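Local coordinates for protein enoyl-CoA hydratase (Geobacillus kaustophilus, PDB 2PPY) that probably catalyses the hydration of enoyl-CoA thioesters in fatty acid beta-oxidation, at residues 11-16 with 41-46; 22-27 with 34-39; 133-138 with 181-186. One frame throughout, in Å; residues are numbered along the deposited sequence.

Contact 1: 11-16 with 41-46; sequences LTVFKE and NAAIDD
The K15 side chain leaves the strand with CG anti to its carbonyl carbon (chi1 -67°) and runs fully extended beyond that point, which carries its ammonium group across to D46 on the helix. D46 answers from the opposite direction: its CG stands anti to the backbone N (chi1 175°), which brings OD2 up to the lysine nitrogen. The two meet in a salt bridge, K15 NZ to D46 OD2 at 2.8 Å. The lysine reaches OD2 on the syn side of the carboxylate but 30° out of its plane, a somewhat tilted approach, while D46 OD1 stays 3.9 Å from K15 NZ. One oxygen of the pair therefore does the work. The stronger polar partner of the ammonium is D50, with which it forms a second salt bridge, so two acidic groups share one positive charge, which would probably lessen the repulsion between them. Were K15 an alanine, D46 and D50 would probably lose their common counter-ion.

One step inward the contact turns apolar. V13 places CG2 at 3.9 Å from A43 CB, a light touch between two buried residues; the small alanine probably helps the helix come close to the strand, with V13 CA and A43 CA 7.3 Å apart. The arrangement is strand-to-helix packing with a salt bridge at its exposed end. Strand 11-16 is held in the mixed sheet between strands 4-7 and 19-24, and helix 34-48 lies against it, while N41 and I44 turn to helix 80-99, where K96 hydrogen-bonds N41 and forms a salt bridge with D45.

Contact 2: 22-27 with 34-39; sequences IHLHIN and LEFYKE
F36 meets two aliphatic side chains of the opposite segment, each in its own way. I26 comes over one face of the ring: its CD1 lies 3.9 Å from the centroid and 23° off the ring normal, a CH-pi contact. The methyl is displaced toward the rim, so that the closest ring atom is F36 CD1, 3.6 Å from I26 CD1. L24 instead approaches the edge, near the ring plane, with its CD2 at 3.6 Å from F36 CE1 and 3.8 Å from F36 CZ. Both aliphatic side chains cross the phenylalanine at about a right angle. The ring reaches them because F36 CG is anti to the backbone N (chi1 162°), which carries it off the helix to L24 and I26.

L24 ends strand 19-24, and I26 belongs to the loop that follows. F36 stands in the first turn of helix 34-48, and together with strand 55-60 these elements form a beta-alpha-beta unit of the crotonase-like fold. The contact thus packs the beginning of the crossover helix against the end of the strand that feeds into it.

Farther out, polar bonds hold the connecting loop. N30 accepts a hydrogen bond from the backbone N of I26 through its OD1, N27 OD1 takes the amides of S29 and S31, and D33 OD1 receives the backbone N of F36 at the start of the helix. L24 is fixed from the sheet side by backbone bonds to M59 and D61 on and just beyond strand 55-60. M119 of helix 115-121 touches both L24 and F36, while I26 also packs on Y10.

Contact 3: 133-138 with 181-186; sequences GKIGLP and IGLVNR
Strand 135-136 pairs in parallel with strand 111-113 in a small two-stranded sheet, and this contact sets its I135 against the loop that leads from helix 175-181 to strand 186-188. That helix closes in a Schellman motif at G182, whose positive phi (84°) would press a side chain against the preceding carbonyl oxygen and so calls for glycine. Directly after the turn come the two residues that meet I135.

I135 and L183 reach toward each other tip to tip. The end methyl of the isoleucine, CD1, lies 3.6 Å from L183 CD1, and one bond back I135 CG1 is 3.7 Å from that same leucine methyl. V184 comes in beside them at a slant, its CG1 at 4.1 Å from I135 CD1. The isoleucine spans the distance because CG1 is anti to the backbone N (chi1 179°) and the chain continues extended to CD1; the backbones stay well apart, with I135 CA and L183 CA separated by 9.0 Å.

Helices and a strand complete the surroundings: L183 packs on L154 and L157 of helix 150-158 and on L121 of helix 115-121, while I135 touches L117 of helix 115-121 and M128 of strand 125-129. The chain then turns polar at N185 and at R186, where strand 186-188 begins. R186 NH1 bonds N185 O at 3.0 Å and forms a salt bridge with D165 of a neighbouring subunit, and N185 bonds S161 of that same subunit.

Across the two segments the chemistry is wholly aliphatic. All three touching residues are buried, so the join probably rests on methyl packing and the exclusion of water, while the directional bonds are made by backbone atoms, as L183 O with R126, and by N185 and R186, which meet the neighbouring subunit.

In the fold
Contacts 1 and 2 form one neighbourhood. Their centres are 10 Å apart, both use helix 34-48, and their strands 11-16 and 19-24 are adjacent in the mixed sheet, joined by a probable hydrogen bond from H23 N to T12 O. Along the chain contact 2 is nested inside the loop that contact 1 closes. Contact 3 comes later in sequence, its centre 25 Å from that of contact 1 and 21 Å from that of contact 2, on the opposite side of the chain's centre from contact 1. The first two thus settle a single helix on the sheet, whereas the third joins a separate small sheet to a loop that also meets another subunit.

Contact 1: 11-16 with 41-46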
loop_
_atom_site.group_PDB
_atom_site.type_symbol
_atom_site.label_atom_id
_atom_site.label_comp_id
_atom_site.label_asym_id
_atom_site.label_seq_id
_atom_site.Cartn_x
_atom_site.Cartn_y
_atom_site.Cartn_z
ATOM N N LEU A 11 -31.156 -11.449 18.447
ATOM C CA LEU A 11 -31.545 -10.381 17.543
ATOM C C LEU A 11 -32.709 -10.784 16.654
ATOM O O LEU A 11 -33.011 -11.968 16.510
ATOM C CB LEU A 11 -30.331 -9.981 16.688
ATOM C CG LEU A 11 -30.211 -10.236 15.174
ATOM C CD1 LEU A 11 -28.751 -10.027 14.784
ATOM C CD2 LEU A 11 -30.623 -11.640 14.785
ATOM N N THR A 12 -33.350 -9.786 16.051
ATOM C CA THR A 12 -34.470 -10.009 15.148
ATOM C C THR A 12 -34.270 -9.195 13.873
ATOM O O THR A 12 -33.847 -8.039 13.921
ATOM C CB THR A 12 -35.806 -9.594 15.803
ATOM O OG1 THR A 12 -36.066 -10.435 16.931
ATOM C CG2 THR A 12 -36.954 -9.720 14.814
ATOM N N VAL A 13 -34.567 -9.805 12.731
ATOM C CA VAL A 13 -34.428 -9.129 11.449
ATOM C C VAL A 13 -35.804 -8.868 10.845
ATOM O O VAL A 13 -36.620 -9.779 10.728
ATOM C CB VAL A 13 -33.602 -9.975 10.444
ATOM C CG1 VAL A 13 -33.495 -9.244 9.112
ATOM C CG2 VAL A 13 -32.218 -10.252 11.001
ATOM N N PHE A 14 -36.051 -7.617 10.473
ATOM C CA PHE A 14 -37.312 -7.212 9.860
ATOM C C PHE A 14 -37.006 -6.749 8.439
ATOM O O PHE A 14 -36.084 -5.961 8.229
ATOM C CB PHE A 14 -37.944 -6.051 10.635
ATOM C CG PHE A 14 -38.359 -6.402 12.035
ATOM C CD1 PHE A 14 -39.439 -7.247 12.265
ATOM C CD2 PHE A 14 -37.675 -5.879 13.127
ATOM C CE1 PHE A 14 -39.835 -7.568 13.566
ATOM C CE2 PHE A 14 -38.060 -6.191 14.433
ATOM C CZ PHE A 14 -39.144 -7.039 14.651
ATOM N N LYS A 15 -37.770 -7.236 7.466
ATOM C CA LYS A 15 -37.560 -6.846 6.076
ATOM C C LYS A 15 -38.815 -6.207 5.512
ATOM O O LYS A 15 -39.912 -6.751 5.645
ATOM C CB LYS A 15 -37.189 -8.055 5.217
ATOM C CG LYS A 15 -35.839 -8.681 5.543
ATOM C CD LYS A 15 -35.544 -9.794 4.557
ATOM C CE LYS A 15 -34.272 -10.545 4.902
ATOM N NZ LYS A 15 -34.026 -11.636 3.913
ATOM N N GLU A 16 -38.650 -5.057 4.870
ATOM C CA GLU A 16 -39.783 -4.355 4.297
ATOM C C GLU A 16 -39.337 -3.275 3.322
ATOM O O GLU A 16 -38.465 -2.469 3.630
ATOM C CB GLU A 16 -40.620 -3.741 5.425
ATOM C CG GLU A 16 -41.911 -3.077 4.983
ATOM C CD GLU A 16 -42.779 -2.673 6.164
ATOM O OE1 GLU A 16 -42.309 -1.884 7.014
ATOM O OE2 GLU A 16 -43.933 -3.147 6.243
ATOM N N ASN A 41 -23.702 -12.667 11.955
ATOM C CA ASN A 41 -23.055 -13.098 10.719
ATOM C C ASN A 41 -24.079 -13.735 9.782
ATOM O O ASN A 41 -24.070 -13.490 8.576
ATOM C CB ASN A 41 -21.960 -14.122 11.024
ATOM C CG ASN A 41 -21.268 -14.615 9.771
ATOM O OD1 ASN A 41 -20.565 -13.862 9.099
ATOM N ND2 ASN A 41 -21.474 -15.881 9.443
ATOM N N ALA A 42 -24.958 -14.562 10.342
ATOM C CA ALA A 42 -25.995 -15.228 9.552
ATOM C C ALA A 42 -26.949 -14.210 8.937
ATOM O O ALA A 42 -27.385 -14.367 7.796
ATOM C CB ALA A 42 -26.771 -16.209 10.423
ATOM N N ALA A 43 -27.272 -13.166 9.697
ATOM C CA ALA A 43 -28.172 -12.122 9.217
ATOM C C ALA A 43 -27.540 -11.420 8.021
ATOM O O ALA A 43 -28.207 -11.124 7.026
ATOM C CB ALA A 43 -28.445 -11.120 10.328
ATOM N N ILE A 44 -26.242 -11.156 8.125
ATOM C CA ILE A 44 -25.514 -10.506 7.044
ATOM C C ILE A 44 -25.561 -11.377 5.789
ATOM O O ILE A 44 -25.909 -10.894 4.707
ATOM C CB ILE A 44 -24.045 -10.244 7.442
ATOM C CG1 ILE A 44 -24.005 -9.252 8.612
ATOM C CG2 ILE A 44 -23.274 -9.694 6.259
ATOM C CD1 ILE A 44 -22.621 -8.942 9.126
ATOM N N ASP A 45 -25.225 -12.659 5.933
ATOM C CA ASP A 45 -25.251 -13.571 4.789
ATOM C C ASP A 45 -26.653 -13.643 4.191
ATOM O O ASP A 45 -26.824 -13.571 2.973
ATOM C CB ASP A 45 -24.797 -14.980 5.189
ATOM C CG ASP A 45 -23.305 -15.068 5.429
ATOM O OD1 ASP A 45 -22.559 -14.259 4.841
ATOM O OD2 ASP A 45 -22.874 -15.957 6.191
ATOM N N ASP A 46 -27.654 -13.783 5.054
ATOM C CA ASP A 46 -29.037 -13.849 4.598
ATOM C C ASP A 46 -29.402 -12.616 3.784
ATOM O O ASP A 46 -29.918 -12.724 2.674
ATOM C CB ASP A 46 -29.995 -13.941 5.782
ATOM C CG ASP A 46 -31.447 -13.877 5.349
ATOM O OD1 ASP A 46 -31.925 -14.857 4.742
ATOM O OD2 ASP A 46 -32.106 -12.845 5.601
#

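Contact 2: 22-27 with 34-39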
loop_
_atom_site.group_PDB
_atom_site.type_symbol
_atom_site.label_atom_id
_atom_site.label_comp_id
_atom_site.label_asym_id
_atom_site.label_seq_id
_atom_site.Cartn_x
_atom_site.Cartn_y
_atom_site.Cartn_z
ATOM N N ILE A 22 -31.990 -4.784 11.762
ATOM C CA ILE A 22 -31.476 -5.810 12.649
ATOM C C ILE A 22 -31.595 -5.244 14.057
ATOM O O ILE A 22 -30.828 -4.360 14.448
ATOM C CB ILE A 22 -29.998 -6.130 12.343
ATOM C CG1 ILE A 22 -29.839 -6.523 10.870
ATOM C CG2 ILE A 22 -29.524 -7.261 13.244
ATOM C CD1 ILE A 22 -28.398 -6.812 10.447
ATOM N N HIS A 23 -32.581 -5.732 14.804
ATOM C CA HIS A 23 -32.787 -5.264 16.166
ATOM C C HIS A 23 -32.016 -6.131 17.141
ATOM O O HIS A 23 -32.109 -7.354 17.101
ATOM C CB HIS A 23 -34.274 -5.279 16.523
ATOM C CG HIS A 23 -35.071 -4.219 15.832
ATOM N ND1 HIS A 23 -35.666 -3.174 16.508
ATOM C CD2 HIS A 23 -35.366 -4.036 14.523
ATOM C CE1 HIS A 23 -36.295 -2.397 15.645
ATOM N NE2 HIS A 23 -36.129 -2.898 14.434
ATOM N N LEU A 24 -31.252 -5.486 18.014
ATOM C CA LEU A 24 -30.461 -6.196 19.001
ATOM C C LEU A 24 -31.192 -6.240 20.346
ATOM O O LEU A 24 -31.613 -5.208 20.866
ATOM C CB LEU A 24 -29.107 -5.504 19.176
ATOM C CG LEU A 24 -28.314 -5.201 17.895
ATOM C CD1 LEU A 24 -27.009 -4.500 18.255
ATOM C CD2 LEU A 24 -28.030 -6.486 17.139
ATOM N N HIS A 25 -31.350 -7.440 20.892
ATOM C CA HIS A 25 -32.004 -7.630 22.183
ATOM C C HIS A 25 -31.314 -8.783 22.904
ATOM O O HIS A 25 -31.857 -9.876 23.012
ATOM C CB HIS A 25 -33.507 -7.928 22.011
ATOM C CG HIS A 25 -33.806 -9.003 21.010
ATOM N ND1 HIS A 25 -34.369 -8.735 19.782
ATOM C CD2 HIS A 25 -33.635 -10.346 21.061
ATOM C CE1 HIS A 25 -34.534 -9.867 19.118
ATOM N NE2 HIS A 25 -34.095 -10.859 19.872
ATOM N N ILE A 26 -30.112 -8.526 23.405
ATOM C CA ILE A 26 -29.326 -9.544 24.080
ATOM C C ILE A 26 -29.490 -9.540 25.597
ATOM O O ILE A 26 -29.657 -10.587 26.222
ATOM C CB ILE A 26 -27.836 -9.367 23.765
ATOM C CG1 ILE A 26 -27.642 -9.206 22.257
ATOM C CG2 ILE A 26 -27.046 -10.559 24.273
ATOM C CD1 ILE A 26 -26.294 -8.618 21.877
ATOM N N ASN A 27 -29.416 -8.355 26.186
ATOM C CA ASN A 27 -29.541 -8.210 27.629
ATOM C C ASN A 27 -29.544 -6.738 28.014
ATOM O O ASN A 27 -29.578 -5.860 27.155
ATOM C CB ASN A 27 -28.398 -8.952 28.354
ATOM C CG ASN A 27 -27.020 -8.559 27.853
ATOM O OD1 ASN A 27 -26.766 -7.394 27.562
ATOM N ND2 ASN A 27 -26.111 -9.534 27.777
ATOM N N LEU A 34 -20.043 -15.162 21.668
ATOM C CA LEU A 34 -19.797 -15.740 20.352
ATOM C C LEU A 34 -21.089 -16.045 19.611
ATOM O O LEU A 34 -21.201 -15.784 18.416
ATOM C CB LEU A 34 -18.954 -17.019 20.465
ATOM C CG LEU A 34 -18.671 -17.755 19.145
ATOM C CD1 LEU A 34 -18.063 -16.790 18.131
ATOM C CD2 LEU A 34 -17.733 -18.929 19.394
ATOM N N GLU A 35 -22.067 -16.597 20.321
ATOM C CA GLU A 35 -23.340 -16.940 19.709
ATOM C C GLU A 35 -24.018 -15.720 19.077
ATOM O O GLU A 35 -24.656 -15.834 18.029
ATOM C CB GLU A 35 -24.262 -17.585 20.750
ATOM C CG GLU A 35 -25.487 -18.261 20.168
ATOM C CD GLU A 35 -25.140 -19.332 19.147
ATOM O OE1 GLU A 35 -24.326 -20.228 19.468
ATOM O OE2 GLU A 35 -25.689 -19.277 18.025
ATOM N N PHE A 36 -23.888 -14.555 19.706
ATOM C CA PHE A 36 -24.494 -13.357 19.140
ATOM C C PHE A 36 -23.920 -13.083 17.761
ATOM O O PHE A 36 -24.660 -12.872 16.800
ATOM C CB PHE A 36 -24.239 -12.120 20.003
ATOM C CG PHE A 36 -24.466 -10.828 19.259
ATOM C CD1 PHE A 36 -25.745 -10.463 18.849
ATOM C CD2 PHE A 36 -23.393 -10.010 18.912
ATOM C CE1 PHE A 36 -25.954 -9.305 18.087
ATOM C CE2 PHE A 36 -23.591 -8.850 18.150
ATOM C CZ PHE A 36 -24.874 -8.498 17.741
ATOM N N TYR A 37 -22.592 -13.071 17.673
ATOM C CA TYR A 37 -21.928 -12.808 16.403
ATOM C C TYR A 37 -22.212 -13.867 15.357
ATOM O O TYR A 37 -22.218 -13.574 14.161
ATOM C CB TYR A 37 -20.424 -12.634 16.616
ATOM C CG TYR A 37 -20.021 -11.173 16.600
ATOM C CD1 TYR A 37 -20.010 -10.452 15.404
ATOM C CD2 TYR A 37 -19.712 -10.496 17.781
ATOM C CE1 TYR A 37 -19.702 -9.091 15.383
ATOM C CE2 TYR A 37 -19.403 -9.132 17.771
ATOM C CZ TYR A 37 -19.400 -8.438 16.567
ATOM O OH TYR A 37 -19.087 -7.097 16.542
ATOM N N LYS A 38 -22.463 -15.096 15.799
ATOM C CA LYS A 38 -22.781 -16.160 14.859
ATOM C C LYS A 38 -24.135 -15.832 14.230
ATOM O O LYS A 38 -24.351 -16.077 13.046
ATOM C CB LYS A 38 -22.811 -17.514 15.577
ATOM C CG LYS A 38 -21.430 -17.953 16.052
ATOM C CD LYS A 38 -21.472 -19.125 17.017
ATOM C CE LYS A 38 -22.007 -20.384 16.369
ATOM N NZ LYS A 38 -21.978 -21.520 17.333
ATOM N N GLU A 39 -25.032 -15.246 15.022
ATOM C CA GLU A 39 -26.347 -14.867 14.518
ATOM C C GLU A 39 -26.250 -13.610 13.653
ATOM O O GLU A 39 -26.902 -13.514 12.615
ATOM C CB GLU A 39 -27.326 -14.613 15.670
ATOM C CG GLU A 39 -27.555 -15.807 16.592
ATOM C CD GLU A 39 -28.832 -15.674 17.406
ATOM O OE1 GLU A 39 -29.075 -14.584 17.962
ATOM O OE2 GLU A 39 -29.594 -16.660 17.495
#

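Contact 3: 133-138 with 181-186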
loop_
_atom_site.group_PDB
_atom_site.type_symbol
_atom_site.label_atom_id
_atom_site.label_comp_id
_atom_site.label_asym_id
_atom_site.label_seq_id
_atom_site.Cartn_x
_atom_site.Cartn_y
_atom_site.Cartn_z
ATOM N N GLY A 133 -26.311 9.217 25.104
ATOM C CA GLY A 133 -25.374 8.842 26.149
ATOM C C GLY A 133 -23.901 8.972 25.821
ATOM O O GLY A 133 -23.458 10.002 25.308
ATOM N N LYS A 134 -23.147 7.914 26.116
ATOM C CA LYS A 134 -21.697 7.879 25.903
ATOM C C LYS A 134 -21.266 7.070 24.689
ATOM O O LYS A 134 -21.878 6.058 24.343
ATOM C CB LYS A 134 -20.994 7.271 27.120
ATOM C CG LYS A 134 -21.373 7.838 28.477
ATOM C CD LYS A 134 -20.693 7.020 29.572
ATOM C CE LYS A 134 -21.043 7.505 30.967
ATOM N NZ LYS A 134 -20.364 6.686 32.015
ATOM N N ILE A 135 -20.188 7.513 24.055
ATOM C CA ILE A 135 -19.643 6.808 22.904
ATOM C C ILE A 135 -18.119 6.863 23.010
ATOM O O ILE A 135 -17.539 7.932 23.208
ATOM C CB ILE A 135 -20.144 7.435 21.570
ATOM C CG1 ILE A 135 -19.529 6.698 20.379
ATOM C CG2 ILE A 135 -19.825 8.923 21.534
ATOM C CD1 ILE A 135 -20.209 7.010 19.063
ATOM N N GLY A 136 -17.481 5.698 22.913
ATOM C CA GLY A 136 -16.033 5.621 23.011
ATOM C C GLY A 136 -15.519 4.196 23.156
ATOM O O GLY A 136 -16.281 3.236 23.034
ATOM N N LEU A 137 -14.223 4.062 23.421
ATOM C CA LEU A 137 -13.584 2.758 23.568
ATOM C C LEU A 137 -12.822 2.687 24.898
ATOM O O LEU A 137 -11.643 3.034 24.971
ATOM C CB LEU A 137 -12.619 2.533 22.402
ATOM C CG LEU A 137 -13.191 2.563 20.976
ATOM C CD1 LEU A 137 -12.051 2.531 19.971
ATOM C CD2 LEU A 137 -14.126 1.389 20.755
ATOM N N PRO A 138 -13.492 2.230 25.970
ATOM C CA PRO A 138 -12.861 2.132 27.288
ATOM C C PRO A 138 -12.118 0.834 27.622
ATOM O O PRO A 138 -11.761 0.617 28.776
ATOM C CB PRO A 138 -14.030 2.374 28.231
ATOM C CG PRO A 138 -15.138 1.653 27.538
ATOM C CD PRO A 138 -14.952 2.043 26.076
ATOM N N ILE A 181 -16.094 15.576 15.628
ATOM C CA ILE A 181 -14.851 14.939 15.198
ATOM C C ILE A 181 -15.080 13.936 14.064
ATOM O O ILE A 181 -14.141 13.286 13.599
ATOM C CB ILE A 181 -14.124 14.227 16.357
ATOM C CG1 ILE A 181 -14.964 13.058 16.875
ATOM C CG2 ILE A 181 -13.826 15.223 17.465
ATOM C CD1 ILE A 181 -14.241 12.210 17.921
ATOM N N GLY A 182 -16.327 13.819 13.621
ATOM C CA GLY A 182 -16.645 12.905 12.537
ATOM C C GLY A 182 -16.879 11.462 12.947
ATOM O O GLY A 182 -16.878 10.573 12.098
ATOM N N LEU A 183 -17.086 11.221 14.238
ATOM C CA LEU A 183 -17.326 9.864 14.728
ATOM C C LEU A 183 -18.707 9.365 14.289
ATOM O O LEU A 183 -18.903 8.170 14.073
ATOM C CB LEU A 183 -17.230 9.823 16.254
ATOM C CG LEU A 183 -16.566 8.592 16.885
ATOM C CD1 LEU A 183 -17.055 8.460 18.317
ATOM C CD2 LEU A 183 -16.885 7.331 16.112
ATOM N N VAL A 184 -19.668 10.281 14.192
ATOM C CA VAL A 184 -21.018 9.941 13.732
ATOM C C VAL A 184 -21.302 10.891 12.584
ATOM O O VAL A 184 -20.662 11.941 12.490
ATOM C CB VAL A 184 -22.099 10.135 14.840
ATOM C CG1 VAL A 184 -21.783 9.238 16.028
ATOM C CG2 VAL A 184 -22.180 11.605 15.271
ATOM N N ASN A 185 -22.242 10.529 11.712
ATOM C CA ASN A 185 -22.592 11.371 10.564
ATOM C C ASN A 185 -23.776 12.297 10.820
ATOM O O ASN A 185 -23.943 13.304 10.132
ATOM C CB ASN A 185 -22.921 10.508 9.346
ATOM C CG ASN A 185 -21.837 9.504 9.038
ATOM O OD1 ASN A 185 -21.741 8.460 9.684
ATOM N ND2 ASN A 185 -21.002 9.820 8.053
ATOM N N ARG A 186 -24.602 11.946 11.796
ATOM C CA ARG A 186 -25.778 12.745 12.126
ATOM C C ARG A 186 -26.130 12.620 13.595
ATOM O O ARG A 186 -25.915 11.577 14.209
ATOM C CB ARG A 186 -26.997 12.269 11.333
ATOM C CG ARG A 186 -26.893 12.357 9.832
ATOM C CD ARG A 186 -27.393 13.685 9.315
ATOM N NE ARG A 186 -27.566 13.637 7.867
ATOM C CZ ARG A 186 -26.572 13.470 7.002
ATOM N NH1 ARG A 186 -25.322 13.342 7.438
ATOM N NH2 ARG A 186 -26.827 13.415 5.705
#